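Local atomic coordinates of single-stranded DNA-binding protein DdrB (PDB entry 4NOE), a protein that binds single-stranded DNA and assists the accurate annealing of complementary strands, probably as part of the DNA damage response of Deinococcus radiodurans. Residues 55-60 and 103-108; 60-65 and 133-138. All coordinates share one frame; numbering follows the deposited sequence.

Interaction 1. Residues 55-60 and 103-108. With nucleotides of chain F.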
loop_
_atom_site.group_PDB
_atom_site.type_symbol
_atom_site.label_atom_id
_atom_site.label_comp_id
_atom_site.label_asym_id
_atom_site.label_seq_id
_atom_site.Cartn_x
_atom_site.Cartn_y
_atom_site.Cartn_z
ATOM N N GLU E 55 10.569 -26.457 -28.415
ATOM C CA GLU E 55 10.809 -27.810 -28.920
ATOM C C GLU E 55 11.214 -28.799 -27.821
ATOM O O GLU E 55 11.309 -30.006 -28.066
ATOM C CB GLU E 55 11.836 -27.810 -30.063
ATOM N N ASN E 56 11.439 -28.294 -26.609
ATOM C CA ASN E 56 11.773 -29.166 -25.480
ATOM C C ASN E 56 10.573 -29.628 -24.643
ATOM O O ASN E 56 10.722 -30.478 -23.762
ATOM C CB ASN E 56 12.820 -28.507 -24.574
ATOM C CG ASN E 56 14.242 -28.741 -25.058
ATOM O OD1 ASN E 56 14.918 -27.813 -25.493
ATOM N ND2 ASN E 56 14.703 -29.988 -24.976
ATOM N N GLU E 57 9.390 -29.089 -24.929
ATOM C CA GLU E 57 8.222 -29.293 -24.068
ATOM C C GLU E 57 7.701 -30.728 -24.057
ATOM O O GLU E 57 7.409 -31.282 -22.997
ATOM C CB GLU E 57 7.091 -28.341 -24.482
ATOM C CG GLU E 57 6.013 -28.156 -23.424
ATOM C CD GLU E 57 4.906 -29.203 -23.497
ATOM O OE1 GLU E 57 4.713 -29.812 -24.573
ATOM O OE2 GLU E 57 4.219 -29.409 -22.474
ATOM N N ALA E 58 7.567 -31.323 -25.239
ATOM C CA ALA E 58 6.957 -32.649 -25.376
ATOM C C ALA E 58 7.619 -33.735 -24.518
ATOM O O ALA E 58 6.939 -34.625 -24.008
ATOM C CB ALA E 58 6.945 -33.062 -26.824
ATOM N N ASP E 59 8.938 -33.656 -24.352
ATOM C CA ASP E 59 9.679 -34.720 -23.669
ATOM C C ASP E 59 10.630 -34.148 -22.628
ATOM O O ASP E 59 11.666 -34.748 -22.306
ATOM C CB ASP E 59 10.466 -35.543 -24.688
ATOM C CG ASP E 59 11.494 -34.713 -25.418
ATOM O OD1 ASP E 59 11.375 -33.472 -25.392
ATOM O OD2 ASP E 59 12.421 -35.293 -26.012
ATOM N N PHE E 60 10.273 -32.986 -22.096
ATOM C CA PHE E 60 11.081 -32.354 -21.068
ATOM C C PHE E 60 11.238 -33.270 -19.855
ATOM O O PHE E 60 10.283 -33.912 -19.418
ATOM C CB PHE E 60 10.441 -31.032 -20.648
ATOM C CG PHE E 60 11.259 -30.255 -19.679
ATOM C CD1 PHE E 60 12.376 -29.560 -20.102
ATOM C CD2 PHE E 60 10.912 -30.216 -18.336
ATOM C CE1 PHE E 60 13.135 -28.830 -19.200
ATOM C CE2 PHE E 60 11.668 -29.505 -17.436
ATOM C CZ PHE E 60 12.784 -28.809 -17.868
ATOM N N ALA E 103 3.933 -18.780 -30.307
ATOM C CA ALA E 103 3.210 -19.823 -29.595
ATOM C C ALA E 103 3.969 -20.147 -28.312
ATOM O O ALA E 103 5.186 -19.984 -28.244
ATOM C CB ALA E 103 3.091 -21.050 -30.458
ATOM N N ALA E 104 3.259 -20.590 -27.283
ATOM C CA ALA E 104 3.929 -20.942 -26.039
ATOM C C ALA E 104 3.147 -22.001 -25.283
ATOM O O ALA E 104 1.934 -22.159 -25.482
ATOM C CB ALA E 104 4.155 -19.698 -25.171
ATOM N N ILE E 105 3.854 -22.745 -24.441
ATOM C CA ILE E 105 3.219 -23.709 -23.557
ATOM C C ILE E 105 3.592 -23.275 -22.163
ATOM O O ILE E 105 4.773 -23.263 -21.804
ATOM C CB ILE E 105 3.728 -25.127 -23.796
ATOM C CG1 ILE E 105 3.684 -25.462 -25.288
ATOM C CG2 ILE E 105 2.884 -26.125 -23.009
ATOM C CD1 ILE E 105 2.279 -25.499 -25.838
ATOM N N LYS E 106 2.596 -22.890 -21.379
ATOM C CA LYS E 106 2.871 -22.328 -20.066
ATOM C C LYS E 106 2.350 -23.265 -18.985
ATOM O O LYS E 106 1.273 -23.843 -19.118
ATOM C CB LYS E 106 2.222 -20.942 -19.936
ATOM C CG LYS E 106 2.563 -20.223 -18.643
ATOM C CD LYS E 106 2.143 -18.745 -18.634
ATOM C CE LYS E 106 2.595 -18.119 -17.309
ATOM N NZ LYS E 106 2.210 -16.693 -17.077
ATOM N N TYR E 107 3.142 -23.429 -17.932
ATOM C CA TYR E 107 2.731 -24.180 -16.761
ATOM C C TYR E 107 2.548 -23.194 -15.629
ATOM O O TYR E 107 3.517 -22.550 -15.183
ATOM C CB TYR E 107 3.779 -25.250 -16.405
ATOM C CG TYR E 107 3.753 -26.399 -17.380
ATOM C CD1 TYR E 107 4.378 -26.298 -18.624
ATOM C CD2 TYR E 107 3.080 -27.572 -17.077
ATOM C CE1 TYR E 107 4.343 -27.346 -19.525
ATOM C CE2 TYR E 107 3.043 -28.631 -17.979
ATOM C CZ TYR E 107 3.666 -28.507 -19.195
ATOM O OH TYR E 107 3.629 -29.555 -20.085
ATOM N N SER E 108 1.302 -23.063 -15.180
ATOM C CA SER E 108 0.947 -22.106 -14.131
ATOM C C SER E 108 -0.263 -22.568 -13.331
ATOM O O SER E 108 -1.066 -23.383 -13.806
ATOM C CB SER E 108 0.635 -20.734 -14.744
ATOM O OG SER E 108 -0.566 -20.793 -15.509
ATOM P P DT F 26 -5.136 -15.298 -22.112
ATOM O OP1 DT F 26 -5.900 -15.670 -23.250
ATOM O OP2 DT F 26 -5.622 -14.285 -21.246
ATOM O "O5'" DT F 26 -4.829 -16.547 -21.191
ATOM C "C5'" DT F 26 -4.619 -17.867 -21.680
ATOM C "C4'" DT F 26 -4.293 -18.811 -20.549
ATOM O "O4'" DT F 26 -3.144 -18.334 -19.818
ATOM C "C3'" DT F 26 -5.406 -18.989 -19.523
ATOM O "O3'" DT F 26 -5.513 -20.332 -19.077
ATOM C "C2'" DT F 26 -4.910 -18.180 -18.345
ATOM C "C1'" DT F 26 -3.413 -18.372 -18.445
ATOM N N1 DT F 26 -2.586 -17.343 -17.819
ATOM C C2 DT F 26 -1.420 -17.687 -17.177
ATOM O O2 DT F 26 -1.051 -18.830 -17.037
ATOM N N3 DT F 26 -0.696 -16.627 -16.709
ATOM C C4 DT F 26 -1.020 -15.293 -16.802
ATOM O O4 DT F 26 -0.273 -14.452 -16.346
ATOM C C5 DT F 26 -2.238 -15.006 -17.514
ATOM C C7 DT F 26 -2.653 -13.583 -17.691
ATOM C C6 DT F 26 -2.949 -16.030 -17.978
HETATM O O HOH W 1 5.925 -32.143 -20.519
#

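Interaction 2. Residues 60-65 and 133-138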
loop_
_atom_site.group_PDB
_atom_site.type_symbol
_atom_site.label_atom_id
_atom_site.label_comp_id
_atom_site.label_asym_id
_atom_site.label_seq_id
_atom_site.Cartn_x
_atom_site.Cartn_y
_atom_site.Cartn_z
ATOM N N PHE E 60 10.273 -32.986 -22.096
ATOM C CA PHE E 60 11.081 -32.354 -21.068
ATOM C C PHE E 60 11.238 -33.270 -19.855
ATOM O O PHE E 60 10.283 -33.912 -19.418
ATOM C CB PHE E 60 10.441 -31.032 -20.648
ATOM C CG PHE E 60 11.259 -30.255 -19.679
ATOM C CD1 PHE E 60 12.376 -29.560 -20.102
ATOM C CD2 PHE E 60 10.912 -30.216 -18.336
ATOM C CE1 PHE E 60 13.135 -28.830 -19.200
ATOM C CE2 PHE E 60 11.668 -29.505 -17.436
ATOM C CZ PHE E 60 12.784 -28.809 -17.868
ATOM N N ASP E 61 12.443 -33.334 -19.305
ATOM C CA ASP E 61 12.649 -34.128 -18.103
ATOM C C ASP E 61 12.372 -33.248 -16.893
ATOM O O ASP E 61 13.227 -32.465 -16.467
ATOM C CB ASP E 61 14.069 -34.689 -18.062
ATOM C CG ASP E 61 14.262 -35.719 -16.959
ATOM O OD1 ASP E 61 13.399 -35.813 -16.049
ATOM O OD2 ASP E 61 15.288 -36.435 -17.001
ATOM N N TRP E 62 11.174 -33.382 -16.342
ATOM C CA TRP E 62 10.758 -32.536 -15.231
ATOM C C TRP E 62 11.557 -32.803 -13.964
ATOM O O TRP E 62 11.607 -31.951 -13.071
ATOM C CB TRP E 62 9.248 -32.670 -14.984
ATOM C CG TRP E 62 8.417 -32.030 -16.090
ATOM C CD1 TRP E 62 7.856 -32.663 -17.159
ATOM C CD2 TRP E 62 8.101 -30.636 -16.239
ATOM N NE1 TRP E 62 7.197 -31.755 -17.954
ATOM C CE2 TRP E 62 7.328 -30.505 -17.413
ATOM C CE3 TRP E 62 8.383 -29.489 -15.486
ATOM C CZ2 TRP E 62 6.827 -29.268 -17.856
ATOM C CZ3 TRP E 62 7.893 -28.254 -15.928
ATOM C CH2 TRP E 62 7.119 -28.157 -17.103
ATOM N N SER E 63 12.203 -33.968 -13.881
ATOM C CA SER E 63 13.017 -34.273 -12.699
ATOM C C SER E 63 14.223 -33.334 -12.599
ATOM O O SER E 63 14.798 -33.158 -11.515
ATOM C CB SER E 63 13.473 -35.743 -12.690
ATOM O OG SER E 63 14.536 -35.956 -13.609
ATOM N N LEU E 64 14.602 -32.723 -13.719
ATOM C CA LEU E 64 15.679 -31.729 -13.706
ATOM C C LEU E 64 15.369 -30.601 -12.727
ATOM O O LEU E 64 16.278 -30.099 -12.060
ATOM C CB LEU E 64 15.957 -31.181 -15.112
ATOM C CG LEU E 64 16.671 -32.158 -16.054
ATOM C CD1 LEU E 64 16.627 -31.683 -17.511
ATOM C CD2 LEU E 64 18.119 -32.367 -15.609
ATOM N N ILE E 65 14.093 -30.225 -12.605
ATOM C CA ILE E 65 13.738 -29.171 -11.645
ATOM C C ILE E 65 12.944 -29.698 -10.459
ATOM O O ILE E 65 12.213 -28.936 -9.807
ATOM C CB ILE E 65 12.967 -28.002 -12.292
ATOM C CG1 ILE E 65 11.606 -28.462 -12.816
ATOM C CG2 ILE E 65 13.803 -27.354 -13.399
ATOM C CD1 ILE E 65 10.720 -27.312 -13.353
ATOM N N ALA E 133 6.838 -22.510 -15.394
ATOM C CA ALA E 133 7.672 -22.646 -16.592
ATOM C C ALA E 133 6.928 -22.219 -17.852
ATOM O O ALA E 133 5.697 -22.343 -17.949
ATOM C CB ALA E 133 8.192 -24.112 -16.747
ATOM N N ILE E 134 7.675 -21.720 -18.826
ATOM C CA ILE E 134 7.069 -21.450 -20.121
ATOM C C ILE E 134 7.956 -21.943 -21.255
ATOM O O ILE E 134 9.144 -21.616 -21.321
ATOM C CB ILE E 134 6.705 -19.961 -20.301
ATOM C CG1 ILE E 134 6.234 -19.697 -21.731
ATOM C CG2 ILE E 134 7.880 -19.066 -19.969
ATOM C CD1 ILE E 134 5.413 -18.421 -21.861
ATOM N N PHE E 135 7.387 -22.760 -22.132
ATOM C CA PHE E 135 8.152 -23.277 -23.250
ATOM C C PHE E 135 7.834 -22.401 -24.454
ATOM O O PHE E 135 6.664 -22.249 -24.855
ATOM C CB PHE E 135 7.839 -24.761 -23.476
ATOM C CG PHE E 135 8.233 -25.642 -22.305
ATOM C CD1 PHE E 135 7.452 -25.690 -21.156
ATOM C CD2 PHE E 135 9.390 -26.407 -22.347
ATOM C CE1 PHE E 135 7.814 -26.481 -20.076
ATOM C CE2 PHE E 135 9.756 -27.205 -21.272
ATOM C CZ PHE E 135 8.962 -27.238 -20.131
ATOM N N ARG E 136 8.873 -21.787 -25.007
ATOM C CA ARG E 136 8.676 -20.711 -25.966
ATOM C C ARG E 136 9.954 -20.365 -26.723
ATOM O O ARG E 136 10.967 -19.997 -26.123
ATOM C CB ARG E 136 8.151 -19.474 -25.243
ATOM C CG ARG E 136 8.124 -18.211 -26.087
ATOM C CD ARG E 136 7.485 -17.082 -25.306
ATOM N NE ARG E 136 8.299 -16.660 -24.168
ATOM C CZ ARG E 136 7.864 -15.866 -23.195
ATOM N NH1 ARG E 136 6.611 -15.425 -23.203
ATOM N NH2 ARG E 136 8.673 -15.531 -22.202
ATOM N N GLY E 137 9.893 -20.486 -28.046
ATOM C CA GLY E 137 10.983 -20.068 -28.906
ATOM C C GLY E 137 12.248 -20.876 -28.713
ATOM O O GLY E 137 12.183 -22.086 -28.477
ATOM N N GLY E 138 13.394 -20.203 -28.827
ATOM C CA GLY E 138 14.700 -20.826 -28.672
ATOM C C GLY E 138 14.905 -22.019 -29.585
ATOM O O GLY E 138 14.099 -22.273 -30.482
#

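Interaction 1. Residues 55-60 and 103-108
A very short hydrogen bond, 2.5 Å from Tyr107 OH to Glu57 OE2, is the one direct polar link between the loop 55-60 and the strand residues 103-108. The carboxylate meets the phenol in the plane of the ring, at its edge, and its own plane is tilted by only 23° from that ring. Glu57 gets there by a bend: CG is anti to the backbone N (chi1 -162°), and a turn at chi2 (-87°) brings OE2 to the edge of the Tyr107 phenol. Glu57 CG rests 3.8 Å from Ile105 CB, and Glu57 OE2 lies 3.6 Å from Ile105 CG2, so a methyl branch flanks the carboxylate oxygen. A water donates to Glu57 O at 3.0 Å and makes a weak bond to Tyr107 OH, a looser second link from the type I turn Glu57-Phe60. OE2 also forms a salt bridge with Arg88 on strand 84-91, the neighbouring strand of the sheet.

Lys106 and Ser108 point to the other side of the strand, toward DNA. Ser108 OG donates to O2 of thymidine DT26 of chain F at 2.5 Å. Lys106 NZ, salt-bridged to Glu121, merely approaches that base closely. With Arg88 and the phenol both gripping OE2, the glutamate is probably held as the anion, and its charge would help tie the loop to the sheet behind the DNA-contacting face.

Interaction 2. Residues 60-65 and 133-138
Phe60 comes first, its ring offering one face to the edge of Phe135 in a T-shaped pair, centroids 5.2 Å apart and planes at 75°. CG anti to the backbone N (chi1 -175°) carries the Phe60 ring toward strand 128-135, where Phe60 CD1 lies 3.7 Å from Phe135 CE2. Asp61 turns to the local chain instead: its OD1 accepts from Ser63 N, making an Asx turn, and from Ser63 OG at 2.7 Å, both donors approaching from the same face of the carboxylate. Its OD2 makes a salt bridge with Arg33 of helix 28-37, so both carboxylate oxygens are engaged and the start of the short 3-10 segment 62-64 is pinned.

Trp62 then reaches back to strand 128-135 with the far rim of its indole. Trp62 CH2 sits 3.5 Å from Phe135 CE1, the two ring planes meeting obliquely at 70°. Trp62 CH2 is also 4.2 Å from Ala133 CB, a methyl that lies at the indole edge. Within the loop, Phe60 CD2 stands 3.5 Å above the Trp62 indole plane, over its centre. The outer end of Phe135 abuts both rings where they pack on each other, CE2 toward Phe60 and CE1 toward Trp62, and Phe52 adds a further ring to the aromatic cluster. Leu64 leans on helix 28-37, and Ile65 on Leu132 of strand 128-135.

No hydrogen bond crosses between the two segments. Dispersion, one edge-to-face pair and one oblique ring contact hold this buried junction together, while the polar bonds of Asp61 shape the loop that presents the rings.

From the N terminus, the chain passes through strand 50-52 into the loop that supplies residues 55-60 and then 60-65, with Phe60 belonging to both. Interaction 1 closes a loop of 42 intervening residues when strand 104-110 arrives; interaction 2 closes a longer one, of 67, when strand 128-135 follows. The segments alternate along the sequence, so the two closures cross. Both anchor the same loop on adjacent antiparallel strands, which pair through Ile105 O with Phe135 N and Tyr107 N with Ala133 O. Side chains join the contacts too: Glu57 CG packs on Phe135 CG, and the Tyr107 ring meets Trp62 edge-to-face.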